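CG4930 (Drosophila melanogaster, PDB 3ISM) inhibits the mitochondrial nuclease EndoG by forming a complex with it, an activity consistent with its family's probable role in ribonuclease inhibition. Local coordinates at residues L131-Q135 with A165-A169; Q270-A274 with D310-K315; L276-Y280 with Y292-I296. The protein carries 1 engineered substitution. Where two conformers were deposited one is given. Residues are numbered along the deposited sequence.

In the fold
Contact 1 belongs to the helical unit in the N-terminal half of the modelled chain; contacts 2 and 3 belong to the one in the C-terminal half. Contact 1 lies on the opposite side of the chain's centre from the other two and sits, centre to centre, about 84 Å from contact 2 and 78 Å from contact 3. Contacts 2 and 3 are only 13 Å apart between centres and share helix 267-287: its earlier turns meet helix 309-317, its middle turns helix 290-305, and contact 3 is nested in sequence within the loop that contact 2 closes. None of the three touches another protein chain of the assembly.

Contact 1: residues L131-Q135 with A165-A169; sequences LVKKQ and APFAA
Pro166 buries the most surface here, with Gln135 next. Helix 124-132 runs out into a type I turn from Val132 to Gln135, and Gln135, at phi/psi 50/55, closes it as a Schellman motif; its N bonds to Val132 O at 3.0 Å. Facing it, Ala165 to Ala168 form a second type I turn, Ala168 N to Ala165 O 2.9 Å, leading into helix 168-173. In register, CA of Val132 and Ala165 are 6.6 Å apart, CA of Lys133 and Pro166 6.7 Å. Pro166, its ring C-gamma exo, has CG 3.3 Å from Val132 O and 3.6 Å from Gln135 CG, while Val132 CG1 lies 4.3 Å from Pro166 CD. Gln135, chi1 m and chi2 t, extends past the proline to place OE1 3.4 Å from CD1 of Phe167, at the ring edge. Phe167 (chi1 p) turns its ring to Trp140. No hydrogen bond crosses; a type I turn with proline at its second position packs against a Schellman-capped helix C-terminus.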
ATOM      1  N   LEU C 131      32.311  14.489 -27.693  1.00 28.50           N
ATOM      2  CA  LEU C 131      30.989  15.125 -27.675  1.00 28.13           C
ATOM      3  C   LEU C 131      29.940  14.343 -28.479  1.00 28.04           C
ATOM      4  O   LEU C 131      28.794  14.182 -28.033  1.00 27.70           O
ATOM      5  CB  LEU C 131      31.053  16.583 -28.134  1.00 27.77           C
ATOM      6  CG  LEU C 131      31.878  17.528 -27.245  1.00 29.02           C
ATOM      7  CD1 LEU C 131      31.842  18.996 -27.715  1.00 26.84           C
ATOM      8  CD2 LEU C 131      31.407  17.447 -25.818  1.00 29.59           C
ATOM      9  N   VAL C 132      30.337  13.866 -29.657  1.00 27.43           N
ATOM     10  CA  VAL C 132      29.438  13.125 -30.531  1.00 27.56           C
ATOM     11  C   VAL C 132      29.289  11.667 -30.060  1.00 28.54           C
ATOM     12  O   VAL C 132      28.175  11.235 -29.725  1.00 28.36           O
ATOM     13  CB  VAL C 132      29.884  13.180 -32.022  1.00 27.55           C
ATOM     14  CG1 VAL C 132      29.073  12.209 -32.875  1.00 26.27           C
ATOM     15  CG2 VAL C 132      29.775  14.604 -32.573  1.00 25.75           C
ATOM     16  N   LYS C 133      30.396  10.922 -30.011  1.00 29.12           N
ATOM     17  CA  LYS C 133      30.320   9.494 -29.689  1.00 30.57           C
ATOM     18  C   LYS C 133      29.730   9.205 -28.309  1.00 30.86           C
ATOM     19  O   LYS C 133      28.926   8.287 -28.159  1.00 31.26           O
ATOM     20  CB  LYS C 133      31.673   8.803 -29.815  1.00 31.14           C
ATOM     21  CG  LYS C 133      31.535   7.287 -29.907  1.00 33.21           C
ATOM     22  CD  LYS C 133      32.853   6.565 -29.776  1.00 38.02           C
ATOM     23  CE  LYS C 133      32.616   5.051 -29.787  1.00 41.36           C
ATOM     24  NZ  LYS C 133      33.301   4.409 -28.627  1.00 42.20           N
ATOM     25  N   LYS C 134      30.117   9.990 -27.305  1.00 31.08           N
ATOM     26  CA  LYS C 134      29.616   9.775 -25.945  1.00 31.36           C
ATOM     27  C   LYS C 134      28.265  10.457 -25.716  1.00 31.66           C
ATOM     28  O   LYS C 134      27.745  10.445 -24.598  1.00 31.77           O
ATOM     29  CB  LYS C 134      30.638  10.231 -24.905  1.00 31.04           C
ATOM     30  CG  LYS C 134      31.890   9.349 -24.816  1.00 31.59           C
ATOM     31  CD  LYS C 134      32.866   9.878 -23.748  1.00 31.77           C
ATOM     32  CE  LYS C 134      34.265   9.312 -23.933  1.00 32.59           C
ATOM     33  NZ  LYS C 134      34.312   7.840 -23.732  1.00 34.51           N
ATOM     34  N   GLN C 135      27.713  11.040 -26.785  1.00 31.66           N
ATOM     35  CA  GLN C 135      26.424  11.747 -26.757  1.00 31.99           C
ATOM     36  C   GLN C 135      26.337  12.773 -25.618  1.00 31.16           C
ATOM     37  O   GLN C 135      25.417  12.729 -24.789  1.00 31.17           O
ATOM     38  CB  GLN C 135      25.256  10.752 -26.732  1.00 32.13           C
ATOM     39  CG  GLN C 135      25.292   9.751 -27.900  1.00 33.10           C
ATOM     40  CD  GLN C 135      24.106   8.801 -27.922  1.00 34.07           C
ATOM     41  OE1 GLN C 135      22.953   9.223 -27.823  1.00 37.19           O
ATOM     42  NE2 GLN C 135      24.386   7.505 -28.065  1.00 36.58           N
ATOM     43  N   ALA C 165      24.128  12.755 -35.224  1.00 28.83           N
ATOM     44  CA  ALA C 165      23.798  12.192 -33.921  1.00 28.95           C
ATOM     45  C   ALA C 165      23.841  10.661 -34.004  1.00 29.31           C
ATOM     46  O   ALA C 165      23.317  10.091 -34.961  1.00 28.93           O
ATOM     47  CB  ALA C 165      22.422  12.666 -33.495  1.00 28.65           C
ATOM     48  N   PRO C 166      24.497   9.994 -33.028  1.00 29.68           N
ATOM     49  CA  PRO C 166      24.532   8.521 -33.014  1.00 30.26           C
ATOM     50  C   PRO C 166      23.133   7.912 -32.942  1.00 30.75           C
ATOM     51  O   PRO C 166      22.927   6.795 -33.418  1.00 30.79           O
ATOM     52  CB  PRO C 166      25.294   8.193 -31.730  1.00 30.00           C
ATOM     53  CG  PRO C 166      26.066   9.410 -31.434  1.00 29.91           C
ATOM     54  CD  PRO C 166      25.238  10.560 -31.890  1.00 29.71           C
ATOM     55  N   PHE C 167      22.186   8.660 -32.371  1.00 31.08           N
ATOM     56  CA  PHE C 167      20.795   8.234 -32.310  1.00 31.38           C
ATOM     57  C   PHE C 167      19.943   8.615 -33.528  1.00 32.24           C
ATOM     58  O   PHE C 167      18.732   8.345 -33.548  1.00 32.41           O
ATOM     59  CB  PHE C 167      20.135   8.782 -31.051  1.00 30.73           C
ATOM     60  CG  PHE C 167      20.171  10.282 -30.940  1.00 30.23           C
ATOM     61  CD1 PHE C 167      21.053  10.899 -30.077  1.00 28.95           C
ATOM     62  CD2 PHE C 167      19.303  11.075 -31.679  1.00 29.36           C
ATOM     63  CE1 PHE C 167      21.081  12.281 -29.963  1.00 29.29           C
ATOM     64  CE2 PHE C 167      19.328  12.459 -31.569  1.00 29.06           C
ATOM     65  CZ  PHE C 167      20.212  13.062 -30.703  1.00 29.03           C
ATOM     66  N   ALA C 168      20.548   9.250 -34.529  1.00 33.03           N
ATOM     67  CA  ALA C 168      19.781   9.728 -35.692  1.00 33.76           C
ATOM     68  C   ALA C 168      18.994   8.612 -36.377  1.00 34.61           C
ATOM     69  O   ALA C 168      17.806   8.782 -36.667  1.00 34.22           O
ATOM     70  CB  ALA C 168      20.673  10.450 -36.688  1.00 33.48           C
ATOM     71  N   ALA C 169      19.654   7.478 -36.620  1.00 35.98           N
ATOM     72  CA  ALA C 169      19.014   6.335 -37.288  1.00 37.36           C
ATOM     73  C   ALA C 169      17.820   5.803 -36.504  1.00 38.26           C
ATOM     74  O   ALA C 169      16.800   5.460 -37.102  1.00 38.33           O
ATOM     75  CB  ALA C 169      20.020   5.223 -37.551  1.00 37.39           C
TER

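Contact 2: residues Q270-A274 with D310-K315; sequences QNKAA and DFWRDK
Segments 270-274 of helix 267-287 and 310-315 of helix 309-317 cross at -49°, joining two helices of the C-terminal helical unit, their axes 10.9 Å apart at closest approach; CA of Gln270 and Phe311 are 6.5 Å apart, CA of Ala274 and Lys315 6.1 Å. Asp310 opens the second segment with CB 3.8 Å from Gln270 OE1. Phe311 (chi1 t, chi2 77°) drives its ring between the helices: CE1 is 3.3 Å from Gln270 O and 3.8 Å from Ala274 N, both at the ring edge, and 3.9 Å from Ala273 CB. Leu260 of helix 238-261 and Val303 of helix 290-305 also touch this ring. Trp312 turns instead to Phe342, and 312-315 widens into a pi-type turn. Lys315, m at chi1 and chi2 and t beyond, lays CD 3.6 Å from Ala274 CB and carries NZ to Asn271 OD1, a 3.0 Å hydrogen bond. Small alanines thus admit a phenylalanine and a lysine's aliphatic stem, and the ammonium meets a neutral amide, without a salt bridge.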
ATOM      1  N   GLN C 270     -17.409 -48.252  13.954  1.00 36.82           N
ATOM      2  CA  GLN C 270     -16.752 -47.384  14.938  1.00 36.83           C
ATOM      3  C   GLN C 270     -15.618 -46.589  14.282  1.00 36.99           C
ATOM      4  O   GLN C 270     -15.349 -45.448  14.668  1.00 37.06           O
ATOM      5  CB  GLN C 270     -16.223 -48.193  16.131  1.00 36.78           C
ATOM      6  CG  GLN C 270     -17.295 -48.596  17.154  1.00 36.56           C
ATOM      7  CD  GLN C 270     -16.709 -49.308  18.388  1.00 36.55           C
ATOM      8  OE1 GLN C 270     -15.574 -49.040  18.819  1.00 35.82           O
ATOM      9  NE2 GLN C 270     -17.498 -50.213  18.963  1.00 36.15           N
ATOM     10  N   ASN C 271     -14.960 -47.203  13.297  1.00 37.10           N
ATOM     11  CA  ASN C 271     -13.943 -46.530  12.486  1.00 37.24           C
ATOM     12  C   ASN C 271     -14.535 -45.468  11.560  1.00 37.31           C
ATOM     13  O   ASN C 271     -13.958 -44.394  11.402  1.00 37.29           O
ATOM     14  CB  ASN C 271     -13.138 -47.543  11.668  1.00 37.25           C
ATOM     15  CG  ASN C 271     -12.153 -48.325  12.512  1.00 37.59           C
ATOM     16  OD1 ASN C 271     -11.663 -47.834  13.529  1.00 37.99           O
ATOM     17  ND2 ASN C 271     -11.849 -49.549  12.089  1.00 37.52           N
ATOM     18  N   LYS C 272     -15.690 -45.777  10.966  1.00 37.37           N
ATOM     19  CA  LYS C 272     -16.391 -44.868  10.052  1.00 37.42           C
ATOM     20  C   LYS C 272     -17.014 -43.675  10.769  1.00 37.45           C
ATOM     21  O   LYS C 272     -17.172 -42.601  10.179  1.00 37.51           O
ATOM     22  CB  LYS C 272     -17.476 -45.614   9.267  1.00 37.43           C
ATOM     23  CG  LYS C 272     -16.942 -46.551   8.190  1.00 37.46           C
ATOM     24  CD  LYS C 272     -18.066 -47.337   7.531  1.00 37.53           C
ATOM     25  CE  LYS C 272     -17.517 -48.364   6.552  1.00 37.97           C
ATOM     26  NZ  LYS C 272     -18.571 -49.299   6.066  1.00 38.22           N
ATOM     27  N   ALA C 273     -17.377 -43.869  12.036  1.00 37.34           N
ATOM     28  CA  ALA C 273     -17.935 -42.793  12.851  1.00 37.27           C
ATOM     29  C   ALA C 273     -16.832 -41.832  13.276  1.00 37.15           C
ATOM     30  O   ALA C 273     -16.993 -40.611  13.185  1.00 37.22           O
ATOM     31  CB  ALA C 273     -18.660 -43.357  14.068  1.00 37.28           C
ATOM     32  N   ALA C 274     -15.710 -42.396  13.723  1.00 37.04           N
ATOM     33  CA  ALA C 274     -14.527 -41.624  14.103  1.00 36.93           C
ATOM     34  C   ALA C 274     -13.910 -40.881  12.911  1.00 36.89           C
ATOM     35  O   ALA C 274     -13.362 -39.785  13.068  1.00 36.79           O
ATOM     36  CB  ALA C 274     -13.500 -42.531  14.741  1.00 36.82           C
ATOM     37  N   ASP C 310     -14.488 -48.651  23.971  1.00 31.42           N
ATOM     38  CA  ASP C 310     -13.484 -48.681  22.909  1.00 31.19           C
ATOM     39  C   ASP C 310     -13.558 -47.410  22.079  1.00 30.92           C
ATOM     40  O   ASP C 310     -12.523 -46.831  21.728  1.00 30.78           O
ATOM     41  CB  ASP C 310     -13.690 -49.893  21.994  1.00 31.26           C
ATOM     42  CG  ASP C 310     -13.421 -51.205  22.692  1.00 31.76           C
ATOM     43  OD1 ASP C 310     -14.227 -52.144  22.507  1.00 32.54           O
ATOM     44  OD2 ASP C 310     -12.408 -51.300  23.421  1.00 31.69           O
ATOM     45  N   PHE C 311     -14.783 -46.980  21.776  1.00 30.49           N
ATOM     46  CA  PHE C 311     -14.986 -45.761  21.012  1.00 30.29           C
ATOM     47  C   PHE C 311     -14.538 -44.558  21.834  1.00 29.95           C
ATOM     48  O   PHE C 311     -13.816 -43.706  21.325  1.00 29.69           O
ATOM     49  CB  PHE C 311     -16.443 -45.606  20.555  1.00 30.35           C
ATOM     50  CG  PHE C 311     -16.646 -44.501  19.538  1.00 30.76           C
ATOM     51  CD1 PHE C 311     -16.294 -44.687  18.205  1.00 30.16           C
ATOM     52  CD2 PHE C 311     -17.191 -43.278  19.917  1.00 31.14           C
ATOM     53  CE1 PHE C 311     -16.480 -43.673  17.267  1.00 30.21           C
ATOM     54  CE2 PHE C 311     -17.384 -42.260  18.982  1.00 31.33           C
ATOM     55  CZ  PHE C 311     -17.028 -42.459  17.655  1.00 30.34           C
ATOM     56  N   TRP C 312     -14.934 -44.514  23.108  1.00 29.51           N
ATOM     57  CA  TRP C 312     -14.579 -43.391  23.975  1.00 28.97           C
ATOM     58  C   TRP C 312     -13.062 -43.191  24.069  1.00 28.83           C
ATOM     59  O   TRP C 312     -12.555 -42.114  23.745  1.00 28.26           O
ATOM     60  CB  TRP C 312     -15.213 -43.539  25.369  1.00 28.67           C
ATOM     61  CG  TRP C 312     -14.791 -42.483  26.384  1.00 28.40           C
ATOM     62  CD1 TRP C 312     -14.201 -42.705  27.604  1.00 28.15           C
ATOM     63  CD2 TRP C 312     -14.925 -41.055  26.262  1.00 28.39           C
ATOM     64  NE1 TRP C 312     -13.969 -41.508  28.246  1.00 28.06           N
ATOM     65  CE2 TRP C 312     -14.403 -40.481  27.444  1.00 28.27           C
ATOM     66  CE3 TRP C 312     -15.440 -40.204  25.272  1.00 28.38           C
ATOM     67  CZ2 TRP C 312     -14.378 -39.096  27.657  1.00 27.99           C
ATOM     68  CZ3 TRP C 312     -15.406 -38.830  25.489  1.00 28.02           C
ATOM     69  CH2 TRP C 312     -14.878 -38.293  26.670  1.00 27.83           C
ATOM     70  N   ARG C 313     -12.351 -44.243  24.474  1.00 28.57           N
ATOM     71  CA  ARG C 313     -10.911 -44.161  24.729  1.00 28.62           C
ATOM     72  C   ARG C 313     -10.040 -43.968  23.482  1.00 28.50           C
ATOM     73  O   ARG C 313      -9.186 -43.088  23.470  1.00 28.20           O
ATOM     74  CB  ARG C 313     -10.433 -45.388  25.507  1.00 28.70           C
ATOM     75  CG  ARG C 313     -11.080 -45.563  26.872  1.00 28.70           C
ATOM     76  CD  ARG C 313     -10.307 -46.564  27.699  1.00 29.11           C
ATOM     77  NE  ARG C 313     -10.087 -47.817  26.980  1.00 29.34           N
ATOM     78  CZ  ARG C 313     -10.908 -48.864  27.010  1.00 29.72           C
ATOM     79  NH1 ARG C 313     -12.030 -48.832  27.721  1.00 29.14           N
ATOM     80  NH2 ARG C 313     -10.604 -49.954  26.319  1.00 29.77           N
ATOM     81  N   ASP C 314     -10.263 -44.782  22.450  1.00 28.72           N
ATOM     82  CA  ASP C 314      -9.392 -44.824  21.266  1.00 29.05           C
ATOM     83  C   ASP C 314      -9.771 -43.802  20.203  1.00 29.34           C
ATOM     84  O   ASP C 314      -8.960 -43.467  19.330  1.00 29.31           O
ATOM     85  CB  ASP C 314      -9.397 -46.215  20.626  1.00 29.22           C
ATOM     86  CG  ASP C 314      -9.090 -47.325  21.618  1.00 29.50           C
ATOM     87  OD1 ASP C 314      -8.487 -47.042  22.675  1.00 29.43           O
ATOM     88  OD2 ASP C 314      -9.460 -48.484  21.333  1.00 30.92           O
ATOM     89  N   LYS C 315     -11.004 -43.320  20.263  1.00 29.49           N
ATOM     90  CA  LYS C 315     -11.467 -42.349  19.278  1.00 29.96           C
ATOM     91  C   LYS C 315     -11.691 -40.965  19.886  1.00 29.85           C
ATOM     92  O   LYS C 315     -10.969 -40.028  19.556  1.00 29.93           O
ATOM     93  CB  LYS C 315     -12.719 -42.856  18.538  1.00 30.08           C
ATOM     94  CG  LYS C 315     -12.595 -44.290  17.991  1.00 30.93           C
ATOM     95  CD  LYS C 315     -11.429 -44.432  17.012  1.00 31.53           C
ATOM     96  CE  LYS C 315     -11.299 -45.858  16.506  1.00 32.47           C
ATOM     97  NZ  LYS C 315     -10.286 -45.950  15.408  1.00 33.29           N
TER

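Contact 3: residues L276-Y280 with Y292-I296; sequences LLQEY and YNSWI
Both segments are regular helix, taken from helices 267-287 and 290-305, which follow each other in the chain and run back nearly antiparallel as a helical hairpin: the N-to-C directions of the segments make 153°. Within them Tyr280 N bonds to Leu276 O at 2.7 Å and Ile296 N to Tyr292 O at 2.8 Å. The segment axes come no closer than 13.0 Å, and the nearest CA pairs are also wide, 8.8 Å for Tyr280 with Tyr292 and 9.6 Å for Leu277 with Ile296, so large side chains have to fill the gap. Leu277 (chi1 t, chi2 p) reaches CD1 across to the side chains of 292-296, where it lies 3.4 Å from Tyr292 OH, 3.6 Å from Trp295 CZ3 at the edge of the indole and 3.8 Å from Ile296 CD1. One turn later Tyr280 (chi1 t, chi2 55°) brings CE2 to 3.3 Å from Tyr292 CD1 and 4.2 Å from Trp295 CZ3. Tyr292 and Trp295 are likewise t at chi1, with chi2 of 96° and 88°. The two tyrosine rings meet obliquely, centroids 5.3 Å apart and planes at 54°. Their hydroxyls are engaged beyond the pair: Tyr280 OH with Arg253 NH1 of helix 238-261, Tyr292 OH with the carbonyl oxygen of Leu321 in a loop. Between the segments themselves no hydrogen bond forms; the hairpin is held here by van der Waals contact of one leucine, one isoleucine and three aromatic side chains, while the polar ends of its tyrosines join this buried layer to the neighbouring helix and loop.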
ATOM      1  N   LEU C 276     -15.559 -39.671  10.190  1.00 36.23           N
ATOM      2  CA  LEU C 276     -16.388 -38.499   9.902  1.00 35.90           C
ATOM      3  C   LEU C 276     -16.307 -37.431  10.999  1.00 35.71           C
ATOM      4  O   LEU C 276     -16.208 -36.239  10.700  1.00 35.62           O
ATOM      5  CB  LEU C 276     -17.846 -38.916   9.656  1.00 35.86           C
ATOM      6  CG  LEU C 276     -18.888 -37.811   9.436  1.00 35.79           C
ATOM      7  CD1 LEU C 276     -18.484 -36.874   8.309  1.00 35.54           C
ATOM      8  CD2 LEU C 276     -20.246 -38.400   9.154  1.00 35.62           C
ATOM      9  N   LEU C 277     -16.331 -37.870  12.255  1.00 35.49           N
ATOM     10  CA  LEU C 277     -16.337 -36.968  13.404  1.00 35.42           C
ATOM     11  C   LEU C 277     -15.097 -36.087  13.476  1.00 35.44           C
ATOM     12  O   LEU C 277     -15.172 -34.952  13.948  1.00 35.30           O
ATOM     13  CB  LEU C 277     -16.495 -37.761  14.706  1.00 35.47           C
ATOM     14  CG  LEU C 277     -16.782 -37.020  16.021  1.00 35.71           C
ATOM     15  CD1 LEU C 277     -17.984 -36.076  15.916  1.00 34.74           C
ATOM     16  CD2 LEU C 277     -16.974 -38.022  17.161  1.00 35.21           C
ATOM     17  N   GLN C 278     -13.965 -36.607  13.004  1.00 35.63           N
ATOM     18  CA  GLN C 278     -12.724 -35.835  12.971  1.00 35.78           C
ATOM     19  C   GLN C 278     -12.769 -34.738  11.901  1.00 35.63           C
ATOM     20  O   GLN C 278     -12.316 -33.612  12.141  1.00 35.63           O
ATOM     21  CB  GLN C 278     -11.508 -36.746  12.774  1.00 35.71           C
ATOM     22  CG  GLN C 278     -10.171 -36.056  13.066  1.00 36.23           C
ATOM     23  CD  GLN C 278      -8.977 -36.988  12.981  1.00 36.33           C
ATOM     24  OE1 GLN C 278      -8.998 -37.988  12.261  1.00 37.07           O
ATOM     25  NE2 GLN C 278      -7.917 -36.655  13.714  1.00 37.66           N
ATOM     26  N   GLU C 279     -13.330 -35.066  10.738  1.00 35.51           N
ATOM     27  CA  GLU C 279     -13.427 -34.077   9.677  0.50 35.62           C
ATOM     28  C   GLU C 279     -14.571 -33.084   9.884  1.00 35.63           C
ATOM     29  O   GLU C 279     -14.418 -31.893   9.592  1.00 35.33           O
ATOM     30  CB  GLU C 279     -13.447 -34.727   8.291  0.50 35.65           C
ATOM     31  CG  GLU C 279     -12.122 -35.415   7.911  0.50 35.68           C
ATOM     32  CD  GLU C 279     -10.885 -34.743   8.505  0.50 35.47           C
ATOM     33  OE1 GLU C 279     -10.703 -33.515   8.320  0.50 35.44           O
ATOM     34  OE2 GLU C 279     -10.085 -35.455   9.152  0.50 34.75           O
ATOM     35  N   TYR C 280     -15.694 -33.553  10.424  1.00 35.83           N
ATOM     36  CA  TYR C 280     -16.773 -32.648  10.789  1.00 35.82           C
ATOM     37  C   TYR C 280     -16.297 -31.664  11.868  1.00 36.00           C
ATOM     38  O   TYR C 280     -16.579 -30.468  11.772  1.00 36.37           O
ATOM     39  CB  TYR C 280     -18.033 -33.408  11.212  1.00 35.77           C
ATOM     40  CG  TYR C 280     -19.046 -32.558  11.940  1.00 35.63           C
ATOM     41  CD1 TYR C 280     -19.538 -31.374  11.382  1.00 35.44           C
ATOM     42  CD2 TYR C 280     -19.519 -32.938  13.186  1.00 35.49           C
ATOM     43  CE1 TYR C 280     -20.452 -30.590  12.068  1.00 35.47           C
ATOM     44  CE2 TYR C 280     -20.444 -32.168  13.867  1.00 35.38           C
ATOM     45  CZ  TYR C 280     -20.905 -30.999  13.307  1.00 35.55           C
ATOM     46  OH  TYR C 280     -21.820 -30.245  14.000  1.00 35.94           O
ATOM     47  N   TYR C 292     -21.302 -27.838  17.589  1.00 31.20           N
ATOM     48  CA  TYR C 292     -20.460 -28.981  17.861  1.00 31.33           C
ATOM     49  C   TYR C 292     -20.185 -29.108  19.357  1.00 31.68           C
ATOM     50  O   TYR C 292     -20.270 -30.202  19.915  1.00 31.74           O
ATOM     51  CB  TYR C 292     -19.140 -28.869  17.095  1.00 31.09           C
ATOM     52  CG  TYR C 292     -18.316 -30.120  17.183  1.00 30.18           C
ATOM     53  CD1 TYR C 292     -18.368 -31.062  16.176  1.00 29.60           C
ATOM     54  CD2 TYR C 292     -17.495 -30.372  18.286  1.00 29.10           C
ATOM     55  CE1 TYR C 292     -17.636 -32.224  16.249  1.00 30.64           C
ATOM     56  CE2 TYR C 292     -16.747 -31.524  18.369  1.00 29.07           C
ATOM     57  CZ  TYR C 292     -16.827 -32.454  17.348  1.00 29.90           C
ATOM     58  OH  TYR C 292     -16.093 -33.614  17.403  1.00 30.01           O
ATOM     59  N   ASN C 293     -19.871 -27.983  20.000  1.00 32.08           N
ATOM     60  CA  ASN C 293     -19.510 -27.963  21.419  1.00 32.57           C
ATOM     61  C   ASN C 293     -20.648 -28.341  22.366  1.00 32.68           C
ATOM     62  O   ASN C 293     -20.412 -28.864  23.454  1.00 32.84           O
ATOM     63  CB  ASN C 293     -18.926 -26.601  21.802  1.00 32.80           C
ATOM     64  CG  ASN C 293     -17.535 -26.389  21.235  1.00 33.23           C
ATOM     65  OD1 ASN C 293     -16.915 -27.324  20.722  1.00 34.01           O
ATOM     66  ND2 ASN C 293     -17.041 -25.155  21.313  1.00 32.97           N
ATOM     67  N   SER C 294     -21.879 -28.082  21.942  1.00 32.66           N
ATOM     68  CA  SER C 294     -23.042 -28.499  22.701  1.00 32.78           C
ATOM     69  C   SER C 294     -23.311 -29.988  22.480  1.00 32.45           C
ATOM     70  O   SER C 294     -23.445 -30.751  23.442  1.00 32.59           O
ATOM     71  CB  SER C 294     -24.260 -27.663  22.301  1.00 32.78           C
ATOM     72  OG  SER C 294     -23.867 -26.328  22.028  1.00 33.88           O
ATOM     73  N   TRP C 295     -23.367 -30.387  21.209  1.00 31.97           N
ATOM     74  CA  TRP C 295     -23.769 -31.741  20.803  1.00 31.32           C
ATOM     75  C   TRP C 295     -22.749 -32.812  21.170  1.00 31.10           C
ATOM     76  O   TRP C 295     -23.131 -33.940  21.497  1.00 30.42           O
ATOM     77  CB  TRP C 295     -24.052 -31.770  19.295  1.00 31.28           C
ATOM     78  CG  TRP C 295     -24.217 -33.141  18.657  1.00 31.21           C
ATOM     79  CD1 TRP C 295     -25.372 -33.862  18.543  1.00 30.71           C
ATOM     80  CD2 TRP C 295     -23.197 -33.918  18.005  1.00 31.19           C
ATOM     81  NE1 TRP C 295     -25.135 -35.040  17.874  1.00 30.58           N
ATOM     82  CE2 TRP C 295     -23.809 -35.104  17.536  1.00 30.49           C
ATOM     83  CE3 TRP C 295     -21.826 -33.731  17.778  1.00 30.86           C
ATOM     84  CZ2 TRP C 295     -23.099 -36.097  16.854  1.00 30.33           C
ATOM     85  CZ3 TRP C 295     -21.120 -34.719  17.099  1.00 30.64           C
ATOM     86  CH2 TRP C 295     -21.759 -35.884  16.642  1.00 30.79           C
ATOM     87  N   ILE C 296     -21.459 -32.471  21.114  1.00 30.82           N
ATOM     88  CA  ILE C 296     -20.410 -33.471  21.381  1.00 30.87           C
ATOM     89  C   ILE C 296     -20.519 -34.060  22.803  1.00 30.80           C
ATOM     90  O   ILE C 296     -20.197 -35.232  23.028  1.00 30.80           O
ATOM     91  CB  ILE C 296     -18.971 -32.953  21.017  1.00 30.86           C
ATOM     92  CG1 ILE C 296     -18.006 -34.113  20.762  1.00 30.30           C
ATOM     93  CG2 ILE C 296     -18.425 -31.951  22.058  1.00 30.72           C
ATOM     94  CD1 ILE C 296     -18.349 -34.967  19.576  1.00 29.31           C
TER